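Local atomic coordinates of UDP-galactopyranose mutase (Deinococcus radiodurans, PDB entry 3HDY), a protein that probably interconverts UDP-galactopyranose and UDP-galactofuranose with the help of a bound FAD cofactor. Residues G29-I34 / P251-I256; T360-L365 / A378-T383. All blocks are in the same frame, centred on the assembly; numbering follows the deposited sequence.

Contact 1. Residues G29-I34 / P251-I256; sequences GFDYLI and PFQHMI
L33 lies against F252 and M255 where two parallel strands run side by side, their axes 4.6 Å apart at closest approach. Its CB starts over the F252 ring, 3.6 Å from CG of that residue. Because CG stands anti to the backbone N (chi1 176°), the branch carries CD2 on over the same face, in a CH-pi contact 3.8 Å from the F252 ring centroid. At the tip, CD2 of L33 also meets CE of M255 at 3.5 Å, the methionine bending at its last torsion to lie alongside. A branched leucine thus touches a flat ring and a methionine methyl at once. With an alanine at F252, the ring face would be gone, and the L33 branch would probably lose its support and be free to shift in the gap beside M255. The other face of the sheet carries I34 and I256, whose CD1 atoms meet at 3.6 Å, and the Y32 ring, lying oblique to the imidazole of H254. β-branched isoleucines suit these strands and pack on L48 of helix 39-50. The backbone is tied by L33, whose N-H is given to H254 O (2.9 Å) and whose O accepts from I256 N (3.0 Å). Both segments turn a corner, at D31 and Q253, and the amides of Q253 and H254 still reach O of F30 and D31. Near the corner, the F30 ring meets F249 of the second subunit. Neighbours in a five-stranded parallel sheet, strands 30-35 and 252-257 fit a Rossmann-like fold, the former leading into what is probably its glycine-rich turn.

Contact 2. Residues T360-L365 / A378-T383; sequences TFVGRL and AQALAT. With FAD (flavin-adenine dinucleotide), chain L.
The side-chain amide of Q379 meets the backbone at G363: N of G363 donates to OE1 of Q379 at 2.7 Å, with an angle of 154° at the hydrogen. Extended beyond CG, the glutamine reaches off its helix to the loop that follows strand 359-361. NE2 of the same amide bonds to OG1 of T367, so both of its ends are occupied and its flip is fixed. Around this polar core the packing is close. V362 slides past the glutamine in the opposite direction, its CG2 3.3 Å from OE1 of Q379, while the small A380 lets the helix come near the valine. Toward the partly exposed T360 the contact thins to one methyl pair, CG2 of T360 and CG2 of T383 meeting tip to tip at 3.8 Å. OG1 of T383 donates to Q379 O one turn back in its own helix, on the opposite face of that carbonyl from T383 N. Beyond the hydrogen bond to Q379 the loop meets the cofactor, as R364 N donates to FAD O2P at 3.0 Å. Glycine suits G363, because a CB would press on both that phosphate oxygen and the carbonyl before it. One face of the R364 guanidinium lies over C1' of FAD, beside the ribityl chain, and its NH1 and NH2 bond to Y334 O and Y371 O. A neutral amide that fixes the glycine N-H thus probably steadies the adjoining backbone N-H that holds the phosphate.

Contacts 1 and 2 join within one parallel sheet, in which strand 252-257 lies between strands 30-35 and 359-361; their centres are about 16 Å apart. The probable hydrogen bond from T360 N to M255 O spans 2.8 Å, and a second probable one, between H254 NE2 and T360 OG1, spans 3.0 Å. On the helix-covered face, I256 CG2 packs on V362 CG1 at 3.6 Å, and L44 of helix 39-50 touches I256, V362 and T383. The two contacts differ in their nearness to FAD: in contact 1 the nearest atoms of the I34 side chain and FAD are about 9 Å apart, whereas the loop of contact 2 bonds directly to its phosphate.

Contact 1. Residues G29-I34 / P251-I256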
# COMPACT_ATOMS: atom_id res chain seq x y z
N GLY A 29 -27.57 -3.57 9.88
CA GLY A 29 -26.20 -3.26 9.53
C GLY A 29 -25.46 -4.38 8.84
O GLY A 29 -26.04 -5.18 8.10
N PHE A 30 -24.15 -4.44 9.08
CA PHE A 30 -23.29 -5.46 8.50
C PHE A 30 -23.64 -6.86 9.01
O PHE A 30 -23.90 -7.05 10.19
CB PHE A 30 -21.83 -5.16 8.83
CG PHE A 30 -21.33 -3.89 8.22
CD1 PHE A 30 -21.37 -2.70 8.93
CD2 PHE A 30 -20.82 -3.88 6.93
CE1 PHE A 30 -20.91 -1.53 8.37
CE2 PHE A 30 -20.36 -2.70 6.37
CZ PHE A 30 -20.40 -1.53 7.09
N ASP A 31 -23.65 -7.83 8.11
CA ASP A 31 -23.90 -9.20 8.51
C ASP A 31 -22.78 -9.70 9.42
O ASP A 31 -23.02 -10.45 10.36
CB ASP A 31 -24.03 -10.10 7.28
CG ASP A 31 -25.27 -9.79 6.46
OD1 ASP A 31 -26.32 -9.51 7.07
OD2 ASP A 31 -25.19 -9.82 5.22
N TYR A 32 -21.56 -9.25 9.13
CA TYR A 32 -20.38 -9.66 9.90
C TYR A 32 -19.43 -8.49 10.10
O TYR A 32 -19.03 -7.83 9.14
CB TYR A 32 -19.63 -10.79 9.19
CG TYR A 32 -20.32 -12.13 9.26
CD1 TYR A 32 -20.13 -12.97 10.34
CD2 TYR A 32 -21.15 -12.56 8.23
CE1 TYR A 32 -20.75 -14.20 10.41
CE2 TYR A 32 -21.77 -13.79 8.29
CZ TYR A 32 -21.57 -14.61 9.38
OH TYR A 32 -22.19 -15.83 9.44
N LEU A 33 -19.08 -8.24 11.36
CA LEU A 33 -17.99 -7.33 11.69
C LEU A 33 -16.77 -8.17 12.05
O LEU A 33 -16.76 -8.88 13.05
CB LEU A 33 -18.35 -6.43 12.87
CG LEU A 33 -17.22 -5.52 13.34
CD1 LEU A 33 -17.09 -4.33 12.40
CD2 LEU A 33 -17.45 -5.05 14.76
N ILE A 34 -15.74 -8.10 11.21
CA ILE A 34 -14.56 -8.93 11.40
C ILE A 34 -13.37 -8.11 11.89
O ILE A 34 -12.98 -7.12 11.26
CB ILE A 34 -14.21 -9.68 10.10
CG1 ILE A 34 -15.41 -10.51 9.65
CG2 ILE A 34 -12.97 -10.53 10.30
CD1 ILE A 34 -15.17 -11.32 8.39
N PRO A 251 -23.76 -1.04 13.44
CA PRO A 251 -24.63 -2.22 13.54
C PRO A 251 -24.01 -3.45 12.88
O PRO A 251 -23.52 -3.37 11.76
CB PRO A 251 -25.89 -1.80 12.78
CG PRO A 251 -25.81 -0.31 12.65
CD PRO A 251 -24.35 -0.01 12.57
N PHE A 252 -24.04 -4.59 13.58
CA PHE A 252 -23.62 -5.85 12.99
C PHE A 252 -24.34 -7.04 13.62
O PHE A 252 -24.65 -7.03 14.81
CB PHE A 252 -22.10 -6.04 13.07
CG PHE A 252 -21.55 -5.95 14.47
CD1 PHE A 252 -21.33 -7.10 15.21
CD2 PHE A 252 -21.25 -4.72 15.03
CE1 PHE A 252 -20.81 -7.02 16.49
CE2 PHE A 252 -20.73 -4.64 16.31
CZ PHE A 252 -20.52 -5.79 17.05
N GLN A 253 -24.62 -8.05 12.81
CA GLN A 253 -25.33 -9.24 13.26
C GLN A 253 -24.40 -10.18 14.03
O GLN A 253 -24.73 -10.63 15.13
CB GLN A 253 -25.94 -9.98 12.07
CG GLN A 253 -27.08 -9.24 11.41
CD GLN A 253 -28.28 -9.10 12.33
OE1 GLN A 253 -29.05 -10.04 12.51
NE2 GLN A 253 -28.44 -7.91 12.90
N HIS A 254 -23.25 -10.48 13.44
CA HIS A 254 -22.30 -11.41 14.04
C HIS A 254 -20.89 -10.84 13.97
O HIS A 254 -20.58 -10.04 13.09
CB HIS A 254 -22.36 -12.75 13.31
CG HIS A 254 -21.70 -13.87 14.05
ND1 HIS A 254 -22.38 -14.71 14.90
CD2 HIS A 254 -20.41 -14.29 14.05
CE1 HIS A 254 -21.54 -15.60 15.40
NE2 HIS A 254 -20.34 -15.37 14.90
N MET A 255 -20.03 -11.23 14.91
CA MET A 255 -18.65 -10.77 14.92
C MET A 255 -17.66 -11.92 14.81
O MET A 255 -17.82 -12.96 15.45
CB MET A 255 -18.32 -9.96 16.18
CG MET A 255 -16.84 -9.61 16.30
SD MET A 255 -16.34 -8.80 17.83
CE MET A 255 -16.98 -7.14 17.59
N ILE A 256 -16.63 -11.71 13.99
CA ILE A 256 -15.51 -12.63 13.90
C ILE A 256 -14.28 -11.95 14.50
O ILE A 256 -13.80 -10.95 13.96
CB ILE A 256 -15.25 -13.04 12.45
CG1 ILE A 256 -16.50 -13.71 11.87
CG2 ILE A 256 -14.06 -13.98 12.36
CD1 ILE A 256 -16.42 -13.97 10.40

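Contact 2. Residues T360-L365 / A378-T383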
# COMPACT_ATOMS: atom_id res chain seq x y z
N THR A 360 -17.45 -15.24 16.97
CA THR A 360 -16.67 -16.39 16.52
C THR A 360 -15.17 -16.08 16.58
O THR A 360 -14.70 -15.11 16.00
CB THR A 360 -17.07 -16.81 15.10
OG1 THR A 360 -18.30 -17.55 15.16
CG2 THR A 360 -16.01 -17.70 14.48
N PHE A 361 -14.43 -16.93 17.31
CA PHE A 361 -13.00 -16.73 17.49
C PHE A 361 -12.22 -17.60 16.53
O PHE A 361 -12.45 -18.81 16.44
CB PHE A 361 -12.60 -17.05 18.94
CG PHE A 361 -13.22 -16.14 19.96
CD1 PHE A 361 -14.57 -16.25 20.28
CD2 PHE A 361 -12.46 -15.17 20.60
CE1 PHE A 361 -15.14 -15.40 21.22
CE2 PHE A 361 -13.03 -14.33 21.54
CZ PHE A 361 -14.37 -14.45 21.85
N VAL A 362 -11.29 -16.99 15.80
CA VAL A 362 -10.46 -17.74 14.86
C VAL A 362 -9.15 -17.00 14.58
O VAL A 362 -9.11 -15.77 14.60
CB VAL A 362 -11.22 -18.06 13.55
CG1 VAL A 362 -12.15 -16.92 13.17
CG2 VAL A 362 -10.26 -18.39 12.42
N GLY A 363 -8.09 -17.76 14.34
CA GLY A 363 -6.77 -17.18 14.11
C GLY A 363 -5.76 -17.62 15.16
O GLY A 363 -6.09 -18.36 16.08
N ARG A 364 -4.52 -17.16 15.01
CA ARG A 364 -3.44 -17.56 15.91
C ARG A 364 -3.55 -16.91 17.29
O ARG A 364 -3.31 -17.55 18.31
CB ARG A 364 -2.08 -17.22 15.29
CG ARG A 364 -0.91 -17.44 16.23
CD ARG A 364 0.36 -16.75 15.75
NE ARG A 364 1.26 -17.68 15.08
CZ ARG A 364 2.59 -17.61 15.15
NH1 ARG A 364 3.17 -16.66 15.86
NH2 ARG A 364 3.33 -18.51 14.52
N LEU A 365 -3.90 -15.63 17.30
CA LEU A 365 -4.00 -14.89 18.55
C LEU A 365 -5.31 -15.20 19.29
O LEU A 365 -5.33 -15.26 20.53
CB LEU A 365 -3.88 -13.39 18.29
CG LEU A 365 -2.55 -12.90 17.70
CD1 LEU A 365 -2.44 -11.39 17.78
CD2 LEU A 365 -1.37 -13.56 18.40
N ALA A 378 -6.44 -22.61 6.87
CA ALA A 378 -7.23 -23.83 6.96
C ALA A 378 -8.31 -23.72 8.03
O ALA A 378 -9.45 -24.16 7.83
CB ALA A 378 -6.34 -25.03 7.23
N GLN A 379 -7.95 -23.14 9.17
CA GLN A 379 -8.87 -22.95 10.28
C GLN A 379 -10.00 -21.99 9.90
O GLN A 379 -11.16 -22.22 10.22
CB GLN A 379 -8.11 -22.45 11.51
CG GLN A 379 -8.93 -22.40 12.79
CD GLN A 379 -8.25 -21.57 13.87
OE1 GLN A 379 -7.90 -20.41 13.65
NE2 GLN A 379 -8.06 -22.17 15.04
N ALA A 380 -9.65 -20.90 9.22
CA ALA A 380 -10.66 -19.97 8.73
C ALA A 380 -11.64 -20.68 7.79
O ALA A 380 -12.86 -20.60 7.97
CB ALA A 380 -10.02 -18.78 8.03
N LEU A 381 -11.11 -21.39 6.79
CA LEU A 381 -11.94 -22.12 5.84
C LEU A 381 -12.89 -23.09 6.53
O LEU A 381 -14.04 -23.23 6.11
CB LEU A 381 -11.07 -22.86 4.81
CG LEU A 381 -10.41 -22.03 3.70
CD1 LEU A 381 -9.39 -22.87 2.95
CD2 LEU A 381 -11.43 -21.44 2.74
N ALA A 382 -12.42 -23.76 7.57
CA ALA A 382 -13.27 -24.68 8.34
C ALA A 382 -14.35 -23.90 9.09
O ALA A 382 -15.53 -24.23 9.01
CB ALA A 382 -12.45 -25.51 9.29
N THR A 383 -13.92 -22.88 9.82
CA THR A 383 -14.83 -21.96 10.49
C THR A 383 -15.95 -21.52 9.54
O THR A 383 -17.11 -21.43 9.93
CB THR A 383 -14.10 -20.70 10.98
OG1 THR A 383 -13.27 -21.04 12.10
CG2 THR A 383 -15.10 -19.64 11.40
PA FAD L . -2.47 -11.74 12.58
O1A FAD L . -1.59 -11.23 13.64
O2A FAD L . -1.77 -11.94 11.29
O5B FAD L . -3.65 -10.70 12.36
C5B FAD L . -4.36 -10.27 13.47
C4B FAD L . -4.72 -8.82 13.34
O4B FAD L . -5.65 -8.50 14.33
C3B FAD L . -3.53 -7.93 13.59
O3B FAD L . -3.28 -7.23 12.42
C2B FAD L . -3.98 -6.98 14.68
O2B FAD L . -3.61 -5.66 14.43
C1B FAD L . -5.48 -7.15 14.62
N9A FAD L . -6.15 -6.82 15.87
C8A FAD L . -6.01 -7.44 17.06
N7A FAD L . -6.80 -6.84 17.95
C5A FAD L . -7.45 -5.83 17.34
C6A FAD L . -8.37 -4.91 17.79
N6A FAD L . -8.62 -4.77 19.08
N1A FAD L . -8.87 -3.99 16.91
C2A FAD L . -8.45 -3.98 15.61
N3A FAD L . -7.54 -4.91 15.19
C4A FAD L . -7.05 -5.81 16.04
N1 FAD L . 4.13 -18.49 9.32
C2 FAD L . 4.55 -19.25 8.26
O2 FAD L . 3.79 -20.06 7.78
N3 FAD L . 5.80 -19.10 7.75
C4 FAD L . 6.64 -18.18 8.31
O4 FAD L . 7.76 -18.01 7.89
C4X FAD L . 6.22 -17.41 9.36
N5 FAD L . 7.09 -16.50 9.90
C5X FAD L . 6.68 -15.73 10.95
C6 FAD L . 7.57 -14.81 11.48
C7 FAD L . 7.19 -14.03 12.54
C7M FAD L . 8.13 -13.03 13.11
C8 FAD L . 5.93 -14.15 13.07
C8M FAD L . 5.58 -13.26 14.22
C9 FAD L . 5.03 -15.07 12.55
C9A FAD L . 5.41 -15.87 11.48
N10 FAD L . 4.55 -16.79 10.93
C10 FAD L . 4.96 -17.57 9.88
C1' FAD L . 3.18 -17.00 11.50
C2' FAD L . 2.11 -16.24 10.72
O2' FAD L . 2.40 -14.89 10.78
C3' FAD L . 0.75 -16.49 11.35
O3' FAD L . 0.41 -17.82 11.16
C4' FAD L . -0.34 -15.61 10.75
O4' FAD L . 0.18 -14.33 10.60
C5' FAD L . -1.56 -15.57 11.65
O5' FAD L . -2.62 -14.80 11.12
P FAD L . -3.76 -14.18 12.05
O1P FAD L . -4.71 -13.43 11.19
O2P FAD L . -4.50 -15.24 12.77
O3P FAD L . -3.10 -13.14 13.05